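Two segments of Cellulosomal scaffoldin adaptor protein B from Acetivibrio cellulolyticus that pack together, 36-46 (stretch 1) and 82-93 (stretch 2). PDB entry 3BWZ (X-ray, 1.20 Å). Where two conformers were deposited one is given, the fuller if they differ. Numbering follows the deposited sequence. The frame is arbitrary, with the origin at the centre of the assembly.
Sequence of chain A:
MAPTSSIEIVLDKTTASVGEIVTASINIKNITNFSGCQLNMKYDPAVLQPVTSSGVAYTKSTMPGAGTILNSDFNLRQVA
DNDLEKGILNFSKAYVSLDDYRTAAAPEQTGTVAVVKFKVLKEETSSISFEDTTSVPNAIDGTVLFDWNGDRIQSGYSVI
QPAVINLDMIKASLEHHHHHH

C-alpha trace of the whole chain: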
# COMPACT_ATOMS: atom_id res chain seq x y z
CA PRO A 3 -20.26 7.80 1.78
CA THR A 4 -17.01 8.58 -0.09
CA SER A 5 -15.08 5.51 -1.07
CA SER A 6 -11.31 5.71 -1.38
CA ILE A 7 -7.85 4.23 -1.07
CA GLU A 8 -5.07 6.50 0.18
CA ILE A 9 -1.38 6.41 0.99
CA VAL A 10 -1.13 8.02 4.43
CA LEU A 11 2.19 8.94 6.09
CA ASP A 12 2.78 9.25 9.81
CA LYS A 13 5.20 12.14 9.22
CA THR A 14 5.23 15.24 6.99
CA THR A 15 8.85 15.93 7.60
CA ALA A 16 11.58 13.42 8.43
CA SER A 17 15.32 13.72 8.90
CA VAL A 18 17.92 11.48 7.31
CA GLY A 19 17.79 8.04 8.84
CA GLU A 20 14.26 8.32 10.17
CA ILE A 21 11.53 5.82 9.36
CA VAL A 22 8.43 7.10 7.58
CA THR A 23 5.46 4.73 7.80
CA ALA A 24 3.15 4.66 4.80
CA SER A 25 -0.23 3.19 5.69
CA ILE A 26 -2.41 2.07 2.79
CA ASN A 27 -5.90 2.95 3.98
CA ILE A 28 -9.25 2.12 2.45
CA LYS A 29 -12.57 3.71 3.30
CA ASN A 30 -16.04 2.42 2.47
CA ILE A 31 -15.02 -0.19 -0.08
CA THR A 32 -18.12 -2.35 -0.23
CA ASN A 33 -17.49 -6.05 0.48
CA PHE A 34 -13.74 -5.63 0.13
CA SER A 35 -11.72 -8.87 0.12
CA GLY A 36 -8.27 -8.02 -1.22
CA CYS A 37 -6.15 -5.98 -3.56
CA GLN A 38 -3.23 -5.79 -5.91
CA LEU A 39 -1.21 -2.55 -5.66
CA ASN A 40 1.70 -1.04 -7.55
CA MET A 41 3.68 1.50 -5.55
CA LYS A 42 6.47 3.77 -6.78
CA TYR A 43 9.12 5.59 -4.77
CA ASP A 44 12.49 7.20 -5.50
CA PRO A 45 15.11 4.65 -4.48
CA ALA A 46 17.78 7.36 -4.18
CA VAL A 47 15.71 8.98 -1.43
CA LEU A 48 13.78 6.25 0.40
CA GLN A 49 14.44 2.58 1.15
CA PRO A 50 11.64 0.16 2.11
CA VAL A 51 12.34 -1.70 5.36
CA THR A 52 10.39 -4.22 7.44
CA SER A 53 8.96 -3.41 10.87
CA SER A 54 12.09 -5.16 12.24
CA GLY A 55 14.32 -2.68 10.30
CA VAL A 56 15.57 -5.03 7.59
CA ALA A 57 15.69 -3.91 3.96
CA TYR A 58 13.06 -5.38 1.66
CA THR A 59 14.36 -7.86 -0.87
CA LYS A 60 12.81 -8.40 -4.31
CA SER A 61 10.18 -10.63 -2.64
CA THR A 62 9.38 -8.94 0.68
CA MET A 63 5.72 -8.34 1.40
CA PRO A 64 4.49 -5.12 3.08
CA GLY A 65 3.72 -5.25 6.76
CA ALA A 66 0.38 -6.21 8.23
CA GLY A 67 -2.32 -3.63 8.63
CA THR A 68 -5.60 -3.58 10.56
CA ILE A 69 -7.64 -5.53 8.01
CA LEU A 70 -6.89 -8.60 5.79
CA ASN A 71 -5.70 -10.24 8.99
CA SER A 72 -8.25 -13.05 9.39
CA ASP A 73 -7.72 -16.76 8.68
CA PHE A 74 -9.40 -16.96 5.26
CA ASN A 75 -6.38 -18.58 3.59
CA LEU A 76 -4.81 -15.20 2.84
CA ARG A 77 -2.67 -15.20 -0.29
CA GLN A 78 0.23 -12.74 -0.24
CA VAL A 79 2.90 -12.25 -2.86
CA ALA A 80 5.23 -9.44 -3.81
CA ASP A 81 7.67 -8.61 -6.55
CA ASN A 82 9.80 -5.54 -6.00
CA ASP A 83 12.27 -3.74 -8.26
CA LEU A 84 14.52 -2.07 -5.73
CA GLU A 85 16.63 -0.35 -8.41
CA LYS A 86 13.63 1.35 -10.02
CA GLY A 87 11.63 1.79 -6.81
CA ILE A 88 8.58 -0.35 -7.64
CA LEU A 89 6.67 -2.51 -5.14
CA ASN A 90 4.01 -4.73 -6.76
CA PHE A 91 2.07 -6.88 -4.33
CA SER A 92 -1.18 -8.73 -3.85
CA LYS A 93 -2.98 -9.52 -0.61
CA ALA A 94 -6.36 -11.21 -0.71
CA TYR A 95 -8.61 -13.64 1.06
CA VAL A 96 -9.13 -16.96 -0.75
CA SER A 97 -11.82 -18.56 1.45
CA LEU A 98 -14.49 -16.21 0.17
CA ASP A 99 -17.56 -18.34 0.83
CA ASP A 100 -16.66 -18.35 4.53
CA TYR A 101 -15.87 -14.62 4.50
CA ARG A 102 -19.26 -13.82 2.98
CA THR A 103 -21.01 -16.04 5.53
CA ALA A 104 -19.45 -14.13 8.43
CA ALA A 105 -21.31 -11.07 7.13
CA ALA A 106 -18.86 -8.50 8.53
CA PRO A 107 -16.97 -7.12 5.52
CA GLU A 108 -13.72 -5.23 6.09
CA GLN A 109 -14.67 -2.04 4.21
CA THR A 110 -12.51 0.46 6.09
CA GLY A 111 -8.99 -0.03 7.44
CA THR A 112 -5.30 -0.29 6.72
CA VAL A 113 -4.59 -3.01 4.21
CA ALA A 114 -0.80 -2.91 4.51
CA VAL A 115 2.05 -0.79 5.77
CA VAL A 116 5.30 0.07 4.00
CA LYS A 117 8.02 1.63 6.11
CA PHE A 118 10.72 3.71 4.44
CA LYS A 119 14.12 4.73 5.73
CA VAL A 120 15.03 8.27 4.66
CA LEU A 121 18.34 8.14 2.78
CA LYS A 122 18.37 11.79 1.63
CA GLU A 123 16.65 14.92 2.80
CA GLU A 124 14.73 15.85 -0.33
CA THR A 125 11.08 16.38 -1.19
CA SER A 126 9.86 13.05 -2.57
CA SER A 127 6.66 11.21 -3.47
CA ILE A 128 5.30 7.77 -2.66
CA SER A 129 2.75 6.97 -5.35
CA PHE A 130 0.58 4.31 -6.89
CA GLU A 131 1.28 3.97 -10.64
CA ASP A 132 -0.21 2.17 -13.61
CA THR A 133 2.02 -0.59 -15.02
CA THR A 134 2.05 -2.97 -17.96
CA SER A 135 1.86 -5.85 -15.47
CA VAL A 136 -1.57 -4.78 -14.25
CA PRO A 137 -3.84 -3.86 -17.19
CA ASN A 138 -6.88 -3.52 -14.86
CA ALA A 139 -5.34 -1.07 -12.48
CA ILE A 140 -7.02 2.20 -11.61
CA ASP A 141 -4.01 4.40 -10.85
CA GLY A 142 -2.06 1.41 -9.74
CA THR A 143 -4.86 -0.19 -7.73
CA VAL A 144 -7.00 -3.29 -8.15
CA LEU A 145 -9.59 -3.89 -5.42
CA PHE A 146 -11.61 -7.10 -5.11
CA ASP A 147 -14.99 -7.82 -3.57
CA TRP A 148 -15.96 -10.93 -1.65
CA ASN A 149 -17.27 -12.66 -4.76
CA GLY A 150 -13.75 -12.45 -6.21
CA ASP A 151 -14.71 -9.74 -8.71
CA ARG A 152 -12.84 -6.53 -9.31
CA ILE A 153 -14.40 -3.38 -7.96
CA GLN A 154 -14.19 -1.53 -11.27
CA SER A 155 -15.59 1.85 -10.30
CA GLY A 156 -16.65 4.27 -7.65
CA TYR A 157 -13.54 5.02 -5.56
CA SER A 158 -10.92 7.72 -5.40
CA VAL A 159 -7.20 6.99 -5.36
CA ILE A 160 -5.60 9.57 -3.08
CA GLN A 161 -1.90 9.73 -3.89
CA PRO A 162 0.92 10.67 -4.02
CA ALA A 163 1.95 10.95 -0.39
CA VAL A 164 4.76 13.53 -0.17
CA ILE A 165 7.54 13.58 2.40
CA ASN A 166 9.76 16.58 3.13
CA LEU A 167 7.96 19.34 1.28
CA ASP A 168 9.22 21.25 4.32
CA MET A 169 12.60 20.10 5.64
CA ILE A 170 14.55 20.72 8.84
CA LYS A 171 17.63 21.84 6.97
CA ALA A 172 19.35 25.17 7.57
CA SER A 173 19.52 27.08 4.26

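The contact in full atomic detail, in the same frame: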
# COMPACT_ATOMS: atom_id res chain seq x y z
N GLY A 36 -9.65 -7.93 -0.82
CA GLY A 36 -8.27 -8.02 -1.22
C GLY A 36 -7.92 -7.02 -2.28
O GLY A 36 -8.77 -6.31 -2.80
N CYS A 37 -6.64 -6.97 -2.61
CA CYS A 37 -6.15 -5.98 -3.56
C CYS A 37 -4.85 -6.40 -4.20
O CYS A 37 -4.12 -7.23 -3.65
CB CYS A 37 -6.00 -4.61 -2.90
SG CYS A 37 -4.85 -4.56 -1.51
N GLN A 38 -4.55 -5.81 -5.34
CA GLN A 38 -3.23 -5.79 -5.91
C GLN A 38 -2.87 -4.31 -6.10
O GLN A 38 -3.67 -3.55 -6.65
CB GLN A 38 -3.13 -6.52 -7.26
CG GLN A 38 -1.75 -6.43 -7.83
CD GLN A 38 -1.54 -7.13 -9.16
OE1 GLN A 38 -2.49 -7.55 -9.84
NE2 GLN A 38 -0.29 -7.20 -9.57
N LEU A 39 -1.67 -3.93 -5.64
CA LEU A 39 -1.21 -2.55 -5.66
C LEU A 39 0.16 -2.46 -6.27
O LEU A 39 0.99 -3.34 -6.10
CB LEU A 39 -1.20 -1.97 -4.24
CG LEU A 39 -2.54 -2.07 -3.49
CD1 LEU A 39 -2.36 -1.61 -2.07
CD2 LEU A 39 -3.66 -1.27 -4.16
N ASN A 40 0.41 -1.34 -6.93
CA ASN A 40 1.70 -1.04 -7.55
C ASN A 40 2.15 0.31 -7.06
O ASN A 40 1.61 1.34 -7.48
CB ASN A 40 1.55 -1.07 -9.07
CG ASN A 40 2.85 -0.99 -9.79
OD1 ASN A 40 3.18 0.05 -10.45
ND2 ASN A 40 3.64 -2.04 -9.69
N MET A 41 3.16 0.30 -6.19
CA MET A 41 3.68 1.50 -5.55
C MET A 41 5.00 1.89 -6.18
O MET A 41 5.81 1.05 -6.57
CB MET A 41 3.91 1.30 -4.08
CG MET A 41 2.65 1.14 -3.32
SD MET A 41 2.92 0.79 -1.59
CE MET A 41 3.64 2.31 -0.99
N LYS A 42 5.24 3.20 -6.25
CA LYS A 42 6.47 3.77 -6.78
C LYS A 42 7.06 4.75 -5.78
O LYS A 42 6.36 5.56 -5.19
CB LYS A 42 6.18 4.48 -8.11
CG LYS A 42 7.36 5.13 -8.80
CD LYS A 42 8.27 4.12 -9.46
CE LYS A 42 9.47 4.77 -10.10
NZ LYS A 42 10.40 5.35 -9.09
N TYR A 43 8.37 4.67 -5.62
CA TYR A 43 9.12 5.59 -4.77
C TYR A 43 10.46 5.85 -5.43
O TYR A 43 10.85 5.13 -6.36
CB TYR A 43 9.28 5.05 -3.33
CG TYR A 43 10.10 3.79 -3.28
CD1 TYR A 43 11.46 3.81 -3.02
CD2 TYR A 43 9.53 2.57 -3.57
CE1 TYR A 43 12.23 2.67 -3.03
CE2 TYR A 43 10.28 1.39 -3.57
CZ TYR A 43 11.63 1.45 -3.31
OH TYR A 43 12.37 0.29 -3.37
N ASP A 44 11.19 6.85 -4.94
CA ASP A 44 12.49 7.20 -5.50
C ASP A 44 13.54 6.47 -4.68
O ASP A 44 13.75 6.80 -3.52
CB ASP A 44 12.71 8.72 -5.44
CG ASP A 44 14.02 9.14 -6.05
OD1 ASP A 44 14.92 8.28 -6.22
OD2 ASP A 44 14.16 10.35 -6.34
N PRO A 45 14.21 5.47 -5.26
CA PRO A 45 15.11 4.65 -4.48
C PRO A 45 16.43 5.35 -4.12
O PRO A 45 17.17 4.81 -3.32
CB PRO A 45 15.37 3.46 -5.40
CG PRO A 45 15.23 4.02 -6.77
CD PRO A 45 14.13 5.02 -6.67
N ALA A 46 16.67 6.53 -4.66
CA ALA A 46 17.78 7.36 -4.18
C ALA A 46 17.44 8.03 -2.85
O ALA A 46 18.34 8.45 -2.13
CB ALA A 46 18.19 8.42 -5.21
N ASN A 82 9.31 -6.88 -6.15
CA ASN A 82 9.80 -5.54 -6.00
C ASN A 82 11.02 -5.32 -6.88
O ASN A 82 11.90 -6.17 -6.93
CB ASN A 82 10.19 -5.29 -4.55
CG ASN A 82 9.10 -5.68 -3.58
OD1 ASN A 82 7.93 -5.36 -3.80
ND2 ASN A 82 9.48 -6.36 -2.47
N ASP A 83 11.08 -4.18 -7.53
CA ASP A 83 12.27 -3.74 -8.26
C ASP A 83 12.89 -2.63 -7.44
O ASP A 83 12.42 -1.49 -7.46
CB ASP A 83 11.92 -3.29 -9.67
CG ASP A 83 13.13 -2.94 -10.49
OD1 ASP A 83 14.16 -2.53 -9.92
OD2 ASP A 83 13.05 -3.03 -11.72
N LEU A 84 13.90 -2.99 -6.67
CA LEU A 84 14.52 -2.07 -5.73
C LEU A 84 15.41 -1.04 -6.42
O LEU A 84 15.69 -0.00 -5.85
CB LEU A 84 15.30 -2.84 -4.68
CG LEU A 84 14.50 -3.86 -3.91
CD1 LEU A 84 15.44 -4.67 -3.05
CD2 LEU A 84 13.38 -3.22 -3.06
N GLU A 85 15.84 -1.31 -7.65
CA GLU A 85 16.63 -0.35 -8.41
C GLU A 85 15.76 0.73 -9.01
O GLU A 85 16.19 1.88 -9.10
CB GLU A 85 17.40 -1.07 -9.50
CG GLU A 85 18.53 -1.92 -8.94
CD GLU A 85 19.63 -1.12 -8.28
OE1 GLU A 85 19.91 0.01 -8.75
OE2 GLU A 85 20.23 -1.61 -7.30
N LYS A 86 14.55 0.38 -9.44
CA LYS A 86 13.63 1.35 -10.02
C LYS A 86 12.69 1.97 -8.98
O LYS A 86 12.09 2.99 -9.23
CB LYS A 86 12.82 0.72 -11.17
CG LYS A 86 13.68 0.21 -12.32
CD LYS A 86 12.85 -0.09 -13.57
CE LYS A 86 13.67 -0.76 -14.65
NZ LYS A 86 14.21 -2.08 -14.19
N GLY A 87 12.54 1.33 -7.84
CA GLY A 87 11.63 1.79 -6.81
C GLY A 87 10.19 1.41 -7.07
O GLY A 87 9.30 2.25 -6.94
N ILE A 88 9.94 0.13 -7.37
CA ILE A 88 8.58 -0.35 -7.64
C ILE A 88 8.28 -1.51 -6.70
O ILE A 88 9.04 -2.47 -6.65
CB ILE A 88 8.41 -0.84 -9.11
CG1 ILE A 88 8.73 0.27 -10.11
CG2 ILE A 88 6.98 -1.39 -9.32
CD1 ILE A 88 8.97 -0.27 -11.51
N LEU A 89 7.16 -1.43 -5.99
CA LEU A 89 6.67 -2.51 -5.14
C LEU A 89 5.33 -2.94 -5.73
O LEU A 89 4.37 -2.16 -5.75
CB LEU A 89 6.44 -2.03 -3.69
CG LEU A 89 7.61 -1.29 -3.03
CD1 LEU A 89 7.20 -0.84 -1.61
CD2 LEU A 89 8.87 -2.14 -2.99
N ASN A 90 5.24 -4.18 -6.18
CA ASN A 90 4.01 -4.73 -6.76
C ASN A 90 3.62 -5.90 -5.87
O ASN A 90 4.38 -6.84 -5.74
CB ASN A 90 4.28 -5.15 -8.22
CG ASN A 90 3.07 -5.70 -9.01
OD1 ASN A 90 3.04 -5.60 -10.30
ND2 ASN A 90 2.25 -6.45 -8.39
N PHE A 91 2.45 -5.84 -5.24
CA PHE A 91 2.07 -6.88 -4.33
C PHE A 91 0.58 -7.11 -4.34
O PHE A 91 -0.20 -6.24 -4.71
CB PHE A 91 2.56 -6.59 -2.90
CG PHE A 91 2.08 -5.28 -2.34
CD1 PHE A 91 0.91 -5.20 -1.59
CD2 PHE A 91 2.80 -4.10 -2.57
CE1 PHE A 91 0.48 -3.97 -1.10
CE2 PHE A 91 2.38 -2.89 -2.06
CZ PHE A 91 1.22 -2.85 -1.32
N SER A 92 0.21 -8.32 -3.93
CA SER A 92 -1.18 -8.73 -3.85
C SER A 92 -1.43 -9.34 -2.49
O SER A 92 -0.60 -10.11 -2.00
CB SER A 92 -1.51 -9.76 -4.95
OG SER A 92 -2.90 -10.05 -4.96
N LYS A 93 -2.59 -9.03 -1.91
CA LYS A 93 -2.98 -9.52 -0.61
C LYS A 93 -4.48 -9.70 -0.65
O LYS A 93 -5.20 -8.72 -0.81
CB LYS A 93 -2.58 -8.45 0.43
CG LYS A 93 -2.71 -8.78 1.85
CD LYS A 93 -2.10 -7.68 2.73
CE LYS A 93 -2.19 -8.07 4.14
NZ LYS A 93 -1.52 -7.05 4.96
O HOH W 1 15.06 0.49 -3.21

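Neighbouring strands of a β-sheet sort their side chains by alternation, and the pairing of residues 36-42 with 88-93 in this scaffoldin adaptor protein is a clear example. On the face that carries Cys37, Leu39, Met41, Leu89, Phe91 and Lys93, the apolar centre is built around the ring of Phe91. Leu39 lies over one face of that ring, its CB 4.3 Å from the ring centroid of Phe91 in a CH-π contact, while Leu39 CD1 comes within 3.8 Å of Phe91 CE1. Met41 approaches the edge instead: its SD is 3.7 Å from Phe91 CE2, close to the ring plane. Phe91 adopts the p rotamer, and the end of its side chain comes nearer the partner strand than its CB direction alone would suggest. Leu89 continues the apolar row, with its CB 4.2 Å from Met41 CB and its CG 3.8 Å from Tyr43 CE2, at the edge of the tyrosine ring.

The backbone sets this register. The strands run antiparallel, their directions 170° apart, and the hydrogen-bonded pairs are those whose side chains share the apolar face. Cys37 and Lys93 exchange two bonds, N to O, each 2.9 Å; Leu39 N reaches Phe91 O at 2.9 Å and Phe91 N returns to Leu39 O at 3.0 Å; Met41 N to Leu89 O is 2.8 Å and Leu89 N to Met41 O is 2.9 Å. Between them, at the non-hydrogen-bonded pairs, the strands draw closer and CA-H...O contacts fill in, as from Gln38 CA to Phe91 O at 3.3 Å.

The ladder gains one further bond, from Tyr43 N to Gly87 O at 2.9 Å, where stretch 2 turns. Gly87 has positive phi, which favours glycine, and an ideal CB would sit 2.0 Å from Tyr43 O. Without one, its CA packs over a face of the Tyr43 ring, 3.7 Å from the centroid. Beside this turn, Pro45 CG rests 3.3 Å from Glu85 O.

Polar groups finish the margin. On the opposite face of the sheet, Lys42 places its CD 3.9 Å from Ile88 CG1, then folds its amine back to join the two stretches: NZ donates to Lys86 O at 2.9 Å and to Tyr43 O at 2.8 Å, satisfying carbonyls that the ladder leaves free. Tyr43 OH meets a water at 2.7 Å, and that water donates to Leu84 O at 2.8 Å, bridging the stretches. Within the turn, a salt bridge from Lys86 NZ to Asp83 OD2, 2.9 Å, braces the loop.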